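PDB 3C2B: transcriptional regulator, TetR family from Agrobacterium tumefaciens, which probably binds DNA through an N-terminal helix-turn-helix domain and regulates transcription, as a TetR-family dimer with a helical C-terminal domain. Local coordinates for residues 66-71 against 132-137; 23-28 against 106-111. One frame throughout, in Å; residues are numbered along the deposited sequence.

Interaction 1 of 2, residues 66-71 against 132-137; sequences MITFQQ and LERGRR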
loop_
_atom_site.group_PDB
_atom_site.type_symbol
_atom_site.label_atom_id
_atom_site.label_comp_id
_atom_site.label_asym_id
_atom_site.label_seq_id
_atom_site.Cartn_x
_atom_site.Cartn_y
_atom_site.Cartn_z
HETATM N N MSE A 66 3.053 -17.624 14.078
HETATM C CA MSE A 66 3.392 -16.234 14.384
HETATM C C MSE A 66 2.277 -15.250 13.925
HETATM O O MSE A 66 1.856 -14.353 14.671
HETATM C CB MSE A 66 4.722 -15.861 13.698
HETATM C CG MSE A 66 5.988 -16.586 14.210
HETATM SE SE MSE A 66 7.626 -16.069 13.208
HETATM C CE MSE A 66 7.638 -14.144 13.561
ATOM N N ILE A 67 1.822 -15.420 12.688
ATOM C CA ILE A 67 0.701 -14.635 12.146
ATOM C C ILE A 67 -0.611 -14.876 12.937
ATOM O O ILE A 67 -1.298 -13.911 13.283
ATOM C CB ILE A 67 0.485 -14.892 10.627
ATOM C CG1 ILE A 67 1.687 -14.368 9.827
ATOM C CG2 ILE A 67 -0.839 -14.266 10.130
ATOM C CD1 ILE A 67 1.645 -14.620 8.311
ATOM N N THR A 68 -0.954 -16.140 13.229
ATOM C CA THR A 68 -2.212 -16.422 13.941
ATOM C C THR A 68 -2.121 -16.188 15.457
ATOM O O THR A 68 -3.148 -15.970 16.102
ATOM C CB THR A 68 -2.788 -17.815 13.625
ATOM O OG1 THR A 68 -1.971 -18.828 14.219
ATOM C CG2 THR A 68 -2.870 -18.032 12.117
ATOM N N PHE A 69 -0.912 -16.249 16.018
ATOM C CA PHE A 69 -0.652 -15.863 17.421
ATOM C C PHE A 69 -0.870 -14.358 17.575
ATOM O O PHE A 69 -1.501 -13.923 18.532
ATOM C CB PHE A 69 0.792 -16.246 17.824
ATOM C CG PHE A 69 1.261 -15.672 19.153
ATOM C CD1 PHE A 69 0.783 -16.177 20.367
ATOM C CD2 PHE A 69 2.221 -14.654 19.191
ATOM C CE1 PHE A 69 1.231 -15.653 21.598
ATOM C CE2 PHE A 69 2.678 -14.133 20.427
ATOM C CZ PHE A 69 2.186 -14.635 21.626
ATOM N N GLN A 70 -0.354 -13.569 16.627
ATOM C CA GLN A 70 -0.520 -12.127 16.709
ATOM C C GLN A 70 -1.979 -11.708 16.499
ATOM O O GLN A 70 -2.541 -10.967 17.314
ATOM C CB GLN A 70 0.408 -11.409 15.742
ATOM C CG GLN A 70 0.205 -9.899 15.698
ATOM C CD GLN A 70 0.699 -9.159 16.952
ATOM O OE1 GLN A 70 1.213 -9.758 17.899
ATOM N NE2 GLN A 70 0.544 -7.836 16.940
ATOM N N GLN A 71 -2.572 -12.203 15.410
ATOM C CA GLN A 71 -3.990 -11.996 15.082
ATOM C C GLN A 71 -4.894 -12.230 16.305
ATOM O O GLN A 71 -5.980 -11.658 16.375
ATOM C CB GLN A 71 -4.425 -12.855 13.857
ATOM C CG GLN A 71 -3.900 -12.303 12.480
ATOM C CD GLN A 71 -4.273 -13.119 11.208
ATOM O OE1 GLN A 71 -4.854 -14.192 11.270
ATOM N NE2 GLN A 71 -3.891 -12.603 10.061
ATOM N N LEU A 132 -4.370 -11.705 4.180
ATOM C CA LEU A 132 -5.428 -11.335 3.257
ATOM C C LEU A 132 -6.828 -11.741 3.806
ATOM O O LEU A 132 -7.786 -10.950 3.759
ATOM C CB LEU A 132 -5.159 -12.009 1.894
ATOM C CG LEU A 132 -5.038 -11.225 0.580
ATOM C CD1 LEU A 132 -4.476 -9.836 0.804
ATOM C CD2 LEU A 132 -4.196 -12.029 -0.428
ATOM N N GLU A 133 -6.931 -12.965 4.331
ATOM C CA GLU A 133 -8.224 -13.508 4.725
ATOM C C GLU A 133 -8.604 -13.164 6.155
ATOM O O GLU A 133 -9.790 -13.041 6.433
ATOM C CB GLU A 133 -8.283 -15.038 4.546
ATOM C CG GLU A 133 -8.199 -15.569 3.112
ATOM C CD GLU A 133 -7.797 -17.049 3.062
ATOM O OE1 GLU A 133 -8.434 -17.824 2.318
ATOM O OE2 GLU A 133 -6.838 -17.443 3.775
ATOM N N ARG A 134 -7.627 -13.017 7.057
ATOM C CA ARG A 134 -7.902 -12.970 8.495
ATOM C C ARG A 134 -7.303 -11.751 9.172
ATOM O O ARG A 134 -7.724 -11.374 10.277
ATOM C CB ARG A 134 -7.382 -14.250 9.171
ATOM C CG ARG A 134 -7.476 -15.521 8.299
ATOM C CD ARG A 134 -7.327 -16.805 9.156
ATOM N NE ARG A 134 -7.055 -17.963 8.302
ATOM C CZ ARG A 134 -6.529 -19.115 8.727
ATOM N NH1 ARG A 134 -6.200 -19.285 10.004
ATOM N NH2 ARG A 134 -6.327 -20.102 7.866
ATOM N N GLY A 135 -6.306 -11.168 8.500
ATOM C CA GLY A 135 -5.494 -10.065 9.005
ATOM C C GLY A 135 -6.212 -8.769 9.321
ATOM O O GLY A 135 -5.754 -8.009 10.177
ATOM N N ARG A 136 -7.334 -8.494 8.665
ATOM C CA ARG A 136 -7.953 -7.194 8.867
ATOM C C ARG A 136 -9.447 -7.268 9.148
ATOM O O ARG A 136 -10.145 -6.273 9.056
ATOM C CB ARG A 136 -7.670 -6.308 7.657
ATOM C CG ARG A 136 -7.490 -4.807 7.980
ATOM C CD ARG A 136 -7.238 -4.063 6.682
ATOM N NE ARG A 136 -8.413 -4.008 5.804
ATOM C CZ ARG A 136 -8.352 -4.106 4.474
ATOM N NH1 ARG A 136 -7.172 -4.316 3.878
ATOM N NH2 ARG A 136 -9.456 -4.000 3.734
ATOM N N ARG A 137 -9.905 -8.463 9.515
ATOM C CA ARG A 137 -11.310 -8.800 9.643
ATOM C C ARG A 137 -12.061 -7.948 10.665
ATOM O O ARG A 137 -13.214 -7.592 10.451
ATOM C CB ARG A 137 -11.416 -10.300 9.941
ATOM C CG ARG A 137 -12.498 -10.765 10.918
ATOM C CD ARG A 137 -12.476 -12.278 10.968
ATOM N NE ARG A 137 -12.067 -12.808 9.670
ATOM C CZ ARG A 137 -11.635 -14.038 9.459
ATOM N NH1 ARG A 137 -11.572 -14.896 10.463
ATOM N NH2 ARG A 137 -11.283 -14.406 8.240
#
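Gln-71 lays its carboxamide over Arg-134 and Gly-135, in the middle of segment 132-137. Its CG lies anti to its own carbonyl carbon (chi1 -75°) and the chain then runs extended (chi2 179°), which carries the amide to the other segment. The oxygen half faces Arg-134, with OE1 of Gln-71 3.3 Å from CB of Arg-134; the nitrogen half faces the glycine, NE2 of Gln-71 lying 3.2 Å from CA of Gly-135. NE2 is equally close to N of Gly-135, but both are donors, so this is proximity without a bond. The hydrogen bond that fixes the amide goes instead to the carbonyl oxygen of Leu-130, one turn earlier in helix 127-134. Arg-134 has two conformers; in the one described, its NH1 comes within 4.1 Å of CG2 of Thr-68, the two side chains running alongside each other, an approach that remains tentative. With 157 Å² buried in total and no hydrogen bond between the segments, this is a light surface contact. It is characteristic of the TetR-family domain junction, where helix 59-71, leaving the DNA-binding domain, rests against the C-terminal helical domain.

Interaction 2 of 2, residues 23-28 against 106-111; sequences QALRLL and GDVSLA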
loop_
_atom_site.group_PDB
_atom_site.type_symbol
_atom_site.label_atom_id
_atom_site.label_comp_id
_atom_site.label_asym_id
_atom_site.label_seq_id
_atom_site.Cartn_x
_atom_site.Cartn_y
_atom_site.Cartn_z
ATOM N N GLN A 23 9.306 -14.036 21.134
ATOM C CA GLN A 23 10.694 -13.845 20.712
ATOM C C GLN A 23 10.818 -13.748 19.195
ATOM O O GLN A 23 11.634 -12.969 18.668
ATOM C CB GLN A 23 11.592 -14.968 21.237
ATOM C CG GLN A 23 11.975 -14.847 22.717
ATOM C CD GLN A 23 12.277 -13.415 23.147
ATOM O OE1 GLN A 23 11.732 -12.940 24.143
ATOM N NE2 GLN A 23 13.137 -12.722 22.394
ATOM N N ALA A 24 9.998 -14.540 18.501
ATOM C CA ALA A 24 10.038 -14.623 17.044
ATOM C C ALA A 24 9.478 -13.344 16.402
ATOM O O ALA A 24 10.052 -12.825 15.433
ATOM C CB ALA A 24 9.318 -15.877 16.547
ATOM N N LEU A 25 8.373 -12.848 16.960
ATOM C CA LEU A 25 7.818 -11.529 16.626
ATOM C C LEU A 25 8.850 -10.413 16.853
ATOM O O LEU A 25 9.036 -9.567 15.981
ATOM C CB LEU A 25 6.539 -11.253 17.435
ATOM C CG LEU A 25 5.184 -11.728 16.875
ATOM C CD1 LEU A 25 5.272 -13.037 16.077
ATOM C CD2 LEU A 25 4.095 -11.802 17.955
ATOM N N ARG A 26 9.513 -10.444 18.014
ATOM C CA ARG A 26 10.599 -9.523 18.359
ATOM C C ARG A 26 11.736 -9.530 17.322
ATOM O O ARG A 26 12.139 -8.466 16.852
ATOM C CB ARG A 26 11.139 -9.835 19.763
ATOM C CG ARG A 26 12.489 -9.190 20.110
ATOM C CD ARG A 26 12.659 -8.991 21.624
ATOM N NE ARG A 26 11.792 -7.906 22.118
ATOM C CZ ARG A 26 11.620 -7.574 23.402
ATOM N NH1 ARG A 26 12.251 -8.230 24.378
ATOM N NH2 ARG A 26 10.800 -6.575 23.712
ATOM N N LEU A 27 12.250 -10.718 16.986
ATOM C CA LEU A 27 13.352 -10.838 16.008
ATOM C C LEU A 27 12.960 -10.212 14.683
ATOM O O LEU A 27 13.752 -9.532 14.031
ATOM C CB LEU A 27 13.732 -12.303 15.765
ATOM C CG LEU A 27 14.685 -13.007 16.738
ATOM C CD1 LEU A 27 14.713 -14.504 16.426
ATOM C CD2 LEU A 27 16.109 -12.419 16.696
ATOM N N LEU A 28 11.711 -10.439 14.306
ATOM C CA LEU A 28 11.178 -10.007 13.033
ATOM C C LEU A 28 11.106 -8.469 12.907
ATOM O O LEU A 28 11.514 -7.907 11.890
ATOM C CB LEU A 28 9.797 -10.655 12.855
ATOM C CG LEU A 28 9.220 -11.155 11.512
ATOM C CD1 LEU A 28 7.959 -10.450 11.214
ATOM C CD2 LEU A 28 10.195 -11.169 10.340
ATOM N N GLY A 106 1.610 -0.018 13.236
ATOM C CA GLY A 106 2.141 -0.883 14.319
ATOM C C GLY A 106 3.355 -1.702 13.878
ATOM O O GLY A 106 3.403 -2.192 12.724
ATOM N N ASP A 107 4.357 -1.803 14.761
ATOM C CA ASP A 107 5.636 -2.393 14.368
ATOM C C ASP A 107 5.499 -3.876 14.006
ATOM O O ASP A 107 6.046 -4.343 12.990
ATOM C CB ASP A 107 6.774 -2.139 15.403
ATOM C CG ASP A 107 6.426 -2.556 16.804
ATOM O OD1 ASP A 107 5.368 -3.198 17.040
ATOM O OD2 ASP A 107 7.247 -2.251 17.702
ATOM N N VAL A 108 4.710 -4.584 14.801
ATOM C CA VAL A 108 4.513 -6.024 14.595
ATOM C C VAL A 108 3.705 -6.243 13.299
ATOM O O VAL A 108 4.012 -7.145 12.506
ATOM C CB VAL A 108 3.787 -6.696 15.784
ATOM C CG1 VAL A 108 3.650 -8.209 15.548
ATOM C CG2 VAL A 108 4.517 -6.408 17.104
ATOM N N SER A 109 2.645 -5.448 13.130
ATOM C CA SER A 109 1.809 -5.566 11.944
ATOM C C SER A 109 2.678 -5.299 10.709
ATOM O O SER A 109 2.636 -6.088 9.730
ATOM C CB SER A 109 0.574 -4.638 12.001
ATOM O OG SER A 109 -0.019 -4.478 10.702
ATOM N N LEU A 110 3.484 -4.236 10.749
ATOM C CA LEU A 110 4.373 -3.956 9.600
ATOM C C LEU A 110 5.315 -5.110 9.318
ATOM O O LEU A 110 5.497 -5.490 8.169
ATOM C CB LEU A 110 5.180 -2.675 9.797
ATOM C CG LEU A 110 4.372 -1.384 9.695
ATOM C CD1 LEU A 110 5.194 -0.244 10.334
ATOM C CD2 LEU A 110 3.942 -1.042 8.257
ATOM N N ALA A 111 5.907 -5.662 10.378
ATOM C CA ALA A 111 6.904 -6.723 10.267
ATOM C C ALA A 111 6.251 -8.014 9.742
ATOM O O ALA A 111 6.821 -8.680 8.873
ATOM C CB ALA A 111 7.535 -6.967 11.600
#
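The interface between the DNA-binding and C-terminal domains of this TetR-family fold is formed here by two helices, 15-31 and 107-120, the first of them packing on helix 38-45 of the predicted helix-turn-helix. The evidence is two apolar pairs one helical turn apart: CA atoms approach most closely at Leu-25 with Val-108, 6.7 Å, and at Leu-28 with Ala-111, 6.1 Å. No hydrogen bond joins the segments, and they bury 182 Å² together. In the first pair the side chains meet obliquely, CG of Leu-25 standing 4.1 Å from CG1 of Val-108. That methyl is set anti to the valine nitrogen (chi1 -178°), which presents it to the leucine branch point. Leu-25 also packs on Met-66, Phe-69 and Gln-70, while Val-108 touches Gln-70, so helix 59-71 adds a third side to the surroundings of this pair. Further along, the close approach of Leu-28 to the opposing helix is consistent with the small side chain of Ala-111. Both CB bonds of this second pair point toward the other segment. CD1 of Leu-28 reaches CB of Ala-111 at 3.5 Å; its 3.1 Å approach to O of Ala-111 is unusually tight and, with both leucine torsions off staggered values, leaves the methyl position doubtful.

In the fold
Interactions 1 and 2 lie about 13 Å apart, centre to centre, and both bridge the N-terminal DNA-binding part and the C-terminal domain. Their segments alternate along the chain, in the order 23-28, 66-71, 106-111, 132-137. The two contacts pair different helices, though helix 59-71 also touches helix 107-120 through Gln-70. Helices 107-120 and 127-134 are consecutive. Helix 59-71 connects the two contacts: CE of Met-66, a selenomethionine here, lies 3.6 Å from CD1 of Leu-25, and CD of Gln-70 3.4 Å from CG1 of Val-108. Interaction 2 is mostly buried and interaction 1 lies at the surface. Together they form one continuous interdomain junction, consistent with relaying changes between the domains, as in TetR relatives.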